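Local atomic coordinates of ABC transporter, substrate-binding protein (Streptococcus pneumoniae, PDB entry 5G5Y), a protein that binds kestose, nystose and longer fructooligosaccharides and hands them to the FusBC-MsmK ABC transporter for import. Residues 252-265 / 268-282. Numbering follows the deposited sequence.
Sequences WNSYIAKGHDQKFG and FTWDKNNVTGSNESY. With ZN (zinc ion), chain G.
Val-275 presses its two methyls into the flank of helix 252-260. Val-275 CG2 meets the six-membered end of the Trp-252 indole, 3.7 Å from Trp-252 CH2, and also CG2 of Ile-256, a methyl that itself lies over the centre of one face of that indole. Val-275 CG1, set anti to the backbone N (chi1 -179°), drops instead onto Gly-259, 4.0 Å from Gly-259 CA; with no side chain on Gly-259, the loop lies directly against the helix backbone there. Beside this apolar cluster, Phe-264 turns its ring edge to CG1 and its CE2 lies over a face of the Tyr-255 ring.

Two buried tyrosine hydroxyls tie the packed side to strand backbone. Tyr-255 OH donates to Phe-268 O at 2.7 Å. Tyr-282 OH gives a shorter bond, 2.6 Å, to Phe-264 O, in the carbonyl plane and on a lone pair, while Thr-276 CG2 sits over one face of its ring.

Toward solvent the fit is looser. Gln-262, the C' residue of the Schellman motif closing the helix, reaches obliquely across Tyr-282, amide and ring planes 75° apart; its NE2 merely lies 3.5 Å from Asn-279 ND2, two donors that cannot bond. A water bridges His-260 O and Thr-276 O, and beyond it Asp-261 OD1 holds a zinc ion at 2.0 Å, with His-260 ND1 a longer ligand at 2.6 Å, on the exposed helix end.

At the other end of the contact the substrate-binding Asn-274 brings its CB near Trp-252; Trp-270, also substrate-binding, turns its side chain away. Helix and loop pack against each other beside strand 264-269, where Tyr-255 and Val-275 both touch Tyr-267. That strand runs between parallel 181-183 and antiparallel 138-142; strand 282-284, beyond 138-142, starts at Tyr-282.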
loop_
_atom_site.group_PDB
_atom_site.type_symbol
_atom_site.label_atom_id
_atom_site.label_comp_id
_atom_site.label_asym_id
_atom_site.label_seq_id
_atom_site.Cartn_x
_atom_site.Cartn_y
_atom_site.Cartn_z
ATOM N N TRP A 252 16.875 5.597 -5.166
ATOM C CA TRP A 252 16.816 4.319 -4.465
ATOM C C TRP A 252 18.124 3.540 -4.621
ATOM O O TRP A 252 18.649 2.994 -3.665
ATOM C CB TRP A 252 15.664 3.512 -5.030
ATOM C CG TRP A 252 15.582 2.076 -4.557
ATOM C CD1 TRP A 252 15.780 0.951 -5.318
ATOM C CD2 TRP A 252 15.203 1.613 -3.243
ATOM N NE1 TRP A 252 15.568 -0.179 -4.561
ATOM C CE2 TRP A 252 15.212 0.195 -3.284
ATOM C CE3 TRP A 252 14.877 2.256 -2.035
ATOM C CZ2 TRP A 252 14.923 -0.595 -2.159
ATOM C CZ3 TRP A 252 14.583 1.473 -0.917
ATOM C CH2 TRP A 252 14.600 0.054 -0.994
ATOM N N ASN A 253 18.643 3.505 -5.844
ATOM C CA ASN A 253 19.912 2.800 -6.109
ATOM C C ASN A 253 21.065 3.315 -5.268
ATOM O O ASN A 253 21.788 2.531 -4.676
ATOM C CB ASN A 253 20.246 2.822 -7.614
ATOM C CG ASN A 253 19.393 1.837 -8.411
ATOM O OD1 ASN A 253 19.006 0.791 -7.911
ATOM N ND2 ASN A 253 19.130 2.159 -9.655
ATOM N N SER A 254 21.212 4.624 -5.158
ATOM C CA SER A 254 22.274 5.175 -4.311
ATOM C C SER A 254 22.075 4.914 -2.803
ATOM O O SER A 254 23.016 4.605 -2.069
ATOM C CB SER A 254 22.421 6.677 -4.551
ATOM O OG SER A 254 23.227 7.218 -3.511
ATOM N N TYR A 255 20.821 5.053 -2.362
ATOM C CA TYR A 255 20.429 4.858 -0.951
ATOM C C TYR A 255 20.753 3.454 -0.494
ATOM O O TYR A 255 21.371 3.254 0.548
ATOM C CB TYR A 255 18.918 5.075 -0.860
ATOM C CG TYR A 255 18.267 5.177 0.486
ATOM C CD1 TYR A 255 18.492 6.279 1.308
ATOM C CD2 TYR A 255 17.306 4.246 0.888
ATOM C CE1 TYR A 255 17.824 6.426 2.520
ATOM C CE2 TYR A 255 16.634 4.386 2.097
ATOM C CZ TYR A 255 16.878 5.490 2.900
ATOM O OH TYR A 255 16.237 5.659 4.097
ATOM N N ILE A 256 20.342 2.470 -1.276
ATOM C CA ILE A 256 20.654 1.078 -0.919
ATOM C C ILE A 256 22.144 0.697 -1.079
ATOM O O ILE A 256 22.610 -0.208 -0.400
ATOM C CB ILE A 256 19.721 0.064 -1.598
ATOM C CG1 ILE A 256 19.989 -0.065 -3.082
ATOM C CG2 ILE A 256 18.258 0.447 -1.349
ATOM C CD1 ILE A 256 19.195 -1.178 -3.727
ATOM N N ALA A 257 22.893 1.382 -1.940
ATOM C CA ALA A 257 24.362 1.166 -1.994
ATOM C C ALA A 257 25.017 1.567 -0.682
ATOM O O ALA A 257 25.831 0.824 -0.114
ATOM C CB ALA A 257 24.986 1.949 -3.159
ATOM N N LYS A 258 24.638 2.743 -0.174
ATOM C CA LYS A 258 25.112 3.187 1.117
ATOM C C LYS A 258 24.573 2.338 2.253
ATOM O O LYS A 258 25.299 2.050 3.200
ATOM C CB LYS A 258 24.733 4.649 1.362
ATOM C CG LYS A 258 25.514 5.597 0.488
ATOM C CD LYS A 258 25.107 7.039 0.746
ATOM C CE LYS A 258 23.802 7.398 0.056
ATOM N NZ LYS A 258 23.582 8.853 0.250
ATOM N N GLY A 259 23.303 1.935 2.156
ATOM C CA GLY A 259 22.737 0.997 3.138
ATOM C C GLY A 259 23.440 -0.357 3.180
ATOM O O GLY A 259 23.713 -0.883 4.258
ATOM N N HIS A 260 23.701 -0.915 2.002
ATOM C CA HIS A 260 24.432 -2.196 1.846
ATOM C C HIS A 260 25.796 -2.150 2.558
ATOM O O HIS A 260 26.203 -3.120 3.201
ATOM C CB HIS A 260 24.604 -2.502 0.347
ATOM C CG HIS A 260 25.305 -3.798 0.057
ATOM N ND1 HIS A 260 26.167 -3.949 -1.006
ATOM C CD2 HIS A 260 25.265 -5.000 0.682
ATOM C CE1 HIS A 260 26.624 -5.188 -1.027
ATOM N NE2 HIS A 260 26.103 -5.843 -0.006
ATOM N N ASP A 261 26.445 -0.980 2.524
ATOM C CA ASP A 261 27.713 -0.757 3.230
ATOM C C ASP A 261 27.569 -0.280 4.669
ATOM O O ASP A 261 28.556 0.086 5.295
ATOM C CB ASP A 261 28.606 0.195 2.414
ATOM C CG ASP A 261 28.889 -0.332 1.012
ATOM O OD1 ASP A 261 28.969 -1.572 0.843
ATOM O OD2 ASP A 261 29.007 0.475 0.054
ATOM N N GLN A 262 26.342 -0.322 5.203
ATOM C CA GLN A 262 26.034 0.004 6.591
ATOM C C GLN A 262 26.561 1.369 7.032
ATOM O O GLN A 262 27.132 1.517 8.111
ATOM C CB GLN A 262 26.482 -1.127 7.527
ATOM C CG GLN A 262 25.938 -2.498 7.087
ATOM C CD GLN A 262 25.878 -3.542 8.189
ATOM O OE1 GLN A 262 26.238 -3.288 9.329
ATOM N NE2 GLN A 262 25.409 -4.739 7.839
ATOM N N LYS A 263 26.352 2.360 6.185
ATOM C CA LYS A 263 26.807 3.731 6.474
ATOM C C LYS A 263 25.799 4.561 7.282
ATOM O O LYS A 263 26.133 5.649 7.792
ATOM C CB LYS A 263 27.148 4.435 5.168
ATOM C CG LYS A 263 28.363 3.851 4.435
ATOM C CD LYS A 263 29.671 4.232 5.132
ATOM C CE LYS A 263 30.894 3.514 4.564
ATOM N NZ LYS A 263 30.948 3.591 3.079
ATOM N N PHE A 264 24.580 4.038 7.431
ATOM C CA PHE A 264 23.486 4.794 8.026
ATOM C C PHE A 264 23.384 4.548 9.529
ATOM O O PHE A 264 23.530 3.412 10.001
ATOM C CB PHE A 264 22.152 4.416 7.382
ATOM C CG PHE A 264 21.999 4.785 5.935
ATOM C CD1 PHE A 264 22.569 5.923 5.379
ATOM C CD2 PHE A 264 21.173 4.002 5.129
ATOM C CE1 PHE A 264 22.326 6.256 4.072
ATOM C CE2 PHE A 264 20.939 4.327 3.816
ATOM C CZ PHE A 264 21.517 5.458 3.277
ATOM N N GLY A 265 23.155 5.624 10.286
ATOM C CA GLY A 265 22.843 5.505 11.689
ATOM C C GLY A 265 21.364 5.195 11.895
ATOM O O GLY A 265 21.009 4.228 12.575
ATOM N N PHE A 268 15.103 5.219 6.959
ATOM C CA PHE A 268 13.695 4.822 6.769
ATOM C C PHE A 268 13.531 3.898 5.569
ATOM O O PHE A 268 14.082 4.149 4.506
ATOM C CB PHE A 268 12.797 6.070 6.583
ATOM C CG PHE A 268 12.881 7.030 7.714
ATOM C CD1 PHE A 268 13.956 7.887 7.822
ATOM C CD2 PHE A 268 11.888 7.072 8.699
ATOM C CE1 PHE A 268 14.068 8.763 8.890
ATOM C CE2 PHE A 268 11.993 7.943 9.766
ATOM C CZ PHE A 268 13.081 8.804 9.859
ATOM N N THR A 269 12.698 2.880 5.717
ATOM C CA THR A 269 12.299 2.010 4.616
ATOM C C THR A 269 11.180 1.096 5.054
ATOM O O THR A 269 10.835 1.051 6.222
ATOM C CB THR A 269 13.501 1.179 4.035
ATOM O OG1 THR A 269 13.128 0.680 2.755
ATOM C CG2 THR A 269 13.916 0.099 4.958
ATOM N N TRP A 270 10.579 0.404 4.105
ATOM C CA TRP A 270 9.540 -0.569 4.425
ATOM C C TRP A 270 10.061 -1.742 5.227
ATOM O O TRP A 270 9.505 -2.110 6.272
ATOM C CB TRP A 270 8.882 -1.033 3.159
ATOM C CG TRP A 270 7.776 -2.045 3.309
ATOM C CD1 TRP A 270 7.919 -3.397 3.279
ATOM C CD2 TRP A 270 6.368 -1.789 3.441
ATOM N NE1 TRP A 270 6.686 -4.013 3.400
ATOM C CE2 TRP A 270 5.719 -3.050 3.498
ATOM C CE3 TRP A 270 5.602 -0.635 3.529
ATOM C CZ2 TRP A 270 4.350 -3.177 3.623
ATOM C CZ3 TRP A 270 4.221 -0.753 3.644
ATOM C CH2 TRP A 270 3.603 -2.024 3.702
ATOM N N ASP A 271 11.148 -2.317 4.742
ATOM C CA ASP A 271 11.738 -3.507 5.344
ATOM C C ASP A 271 13.220 -3.366 5.214
ATOM O O ASP A 271 13.700 -3.232 4.095
ATOM C CB ASP A 271 11.190 -4.734 4.590
ATOM C CG ASP A 271 11.746 -6.073 5.079
ATOM O OD1 ASP A 271 12.824 -6.154 5.723
ATOM O OD2 ASP A 271 11.061 -7.095 4.779
ATOM N N LYS A 272 13.922 -3.419 6.349
ATOM C CA LYS A 272 15.397 -3.241 6.417
ATOM C C LYS A 272 16.148 -4.226 5.492
ATOM O O LYS A 272 17.233 -3.916 4.947
ATOM C CB LYS A 272 15.895 -3.407 7.865
ATOM C CG LYS A 272 15.836 -4.834 8.421
ATOM C CD LYS A 272 16.431 -4.935 9.808
ATOM C CE LYS A 272 16.609 -6.417 10.182
ATOM N NZ LYS A 272 16.934 -6.616 11.599
ATOM N N ASN A 273 15.534 -5.385 5.255
ATOM C CA ASN A 273 16.144 -6.406 4.389
ATOM C C ASN A 273 16.471 -5.897 2.975
ATOM O O ASN A 273 17.462 -6.331 2.374
ATOM C CB ASN A 273 15.273 -7.679 4.369
ATOM C CG ASN A 273 15.328 -8.430 5.701
ATOM O OD1 ASN A 273 16.265 -9.197 5.937
ATOM N ND2 ASN A 273 14.338 -8.211 6.589
ATOM N N ASN A 274 15.688 -4.938 2.472
ATOM C CA ASN A 274 15.921 -4.365 1.168
ATOM C C ASN A 274 17.002 -3.282 1.133
ATOM O O ASN A 274 17.304 -2.785 0.049
ATOM C CB ASN A 274 14.624 -3.791 0.578
ATOM C CG ASN A 274 13.479 -4.806 0.573
ATOM O OD1 ASN A 274 12.365 -4.531 1.068
ATOM N ND2 ASN A 274 13.752 -5.991 0.046
ATOM N N VAL A 275 17.517 -2.860 2.282
ATOM C CA VAL A 275 18.440 -1.721 2.333
ATOM C C VAL A 275 19.690 -2.125 3.054
ATOM O O VAL A 275 20.749 -2.149 2.417
ATOM C CB VAL A 275 17.809 -0.449 2.955
ATOM C CG1 VAL A 275 18.797 0.715 2.977
ATOM C CG2 VAL A 275 16.585 -0.064 2.149
ATOM N N THR A 276 19.605 -2.429 4.350
ATOM C CA THR A 276 20.787 -2.817 5.121
ATOM C C THR A 276 21.018 -4.340 5.190
ATOM O O THR A 276 22.076 -4.779 5.621
ATOM C CB THR A 276 20.776 -2.211 6.521
ATOM O OG1 THR A 276 19.529 -2.507 7.188
ATOM C CG2 THR A 276 21.008 -0.687 6.406
ATOM N N GLY A 277 20.030 -5.119 4.765
ATOM C CA GLY A 277 20.172 -6.571 4.636
ATOM C C GLY A 277 19.557 -7.363 5.764
ATOM O O GLY A 277 18.946 -6.807 6.704
ATOM N N SER A 278 19.720 -8.680 5.669
ATOM C CA SER A 278 19.139 -9.614 6.636
ATOM C C SER A 278 20.168 -9.909 7.688
ATOM O O SER A 278 20.900 -10.901 7.595
ATOM C CB SER A 278 18.685 -10.907 5.945
ATOM O OG SER A 278 19.757 -11.462 5.197
ATOM N N ASN A 279 20.231 -9.027 8.678
ATOM C CA ASN A 279 21.188 -9.122 9.769
ATOM C C ASN A 279 20.647 -8.403 11.006
ATOM O O ASN A 279 19.611 -7.718 10.952
ATOM C CB ASN A 279 22.523 -8.511 9.337
ATOM C CG ASN A 279 22.365 -7.075 8.861
ATOM O OD1 ASN A 279 21.939 -6.217 9.625
ATOM N ND2 ASN A 279 22.665 -6.819 7.595
ATOM N N GLU A 280 21.371 -8.533 12.108
ATOM C CA GLU A 280 20.961 -7.974 13.366
ATOM C C GLU A 280 21.650 -6.631 13.684
ATOM O O GLU A 280 21.450 -6.095 14.749
ATOM C CB GLU A 280 21.223 -8.997 14.475
ATOM C CG GLU A 280 20.617 -10.384 14.224
ATOM C CD GLU A 280 19.106 -10.375 13.978
ATOM O OE1 GLU A 280 18.384 -9.581 14.634
ATOM O OE2 GLU A 280 18.638 -11.180 13.133
ATOM N N SER A 281 22.429 -6.084 12.763
ATOM C CA SER A 281 23.069 -4.778 13.005
ATOM C C SER A 281 22.045 -3.630 13.116
ATOM O O SER A 281 22.326 -2.654 13.809
ATOM C CB SER A 281 24.064 -4.438 11.893
ATOM O OG SER A 281 25.031 -5.465 11.769
ATOM N N TYR A 282 20.887 -3.775 12.434
ATOM C CA TYR A 282 19.797 -2.783 12.452
ATOM C C TYR A 282 18.523 -3.359 13.067
ATOM O O TYR A 282 18.208 -4.567 12.895
ATOM C CB TYR A 282 19.508 -2.300 11.032
ATOM C CG TYR A 282 20.586 -1.421 10.501
ATOM C CD1 TYR A 282 21.689 -1.964 9.848
ATOM C CD2 TYR A 282 20.528 -0.032 10.664
ATOM C CE1 TYR A 282 22.707 -1.147 9.376
ATOM C CE2 TYR A 282 21.531 0.797 10.169
ATOM C CZ TYR A 282 22.627 0.230 9.531
ATOM O OH TYR A 282 23.655 1.036 9.046
HETATM ZN ZN ZN G . 28.045 -2.148 -0.820
HETATM O O HOH W 1 27.024 -0.664 -2.329
HETATM O O HOH W 2 24.676 -5.060 4.389
#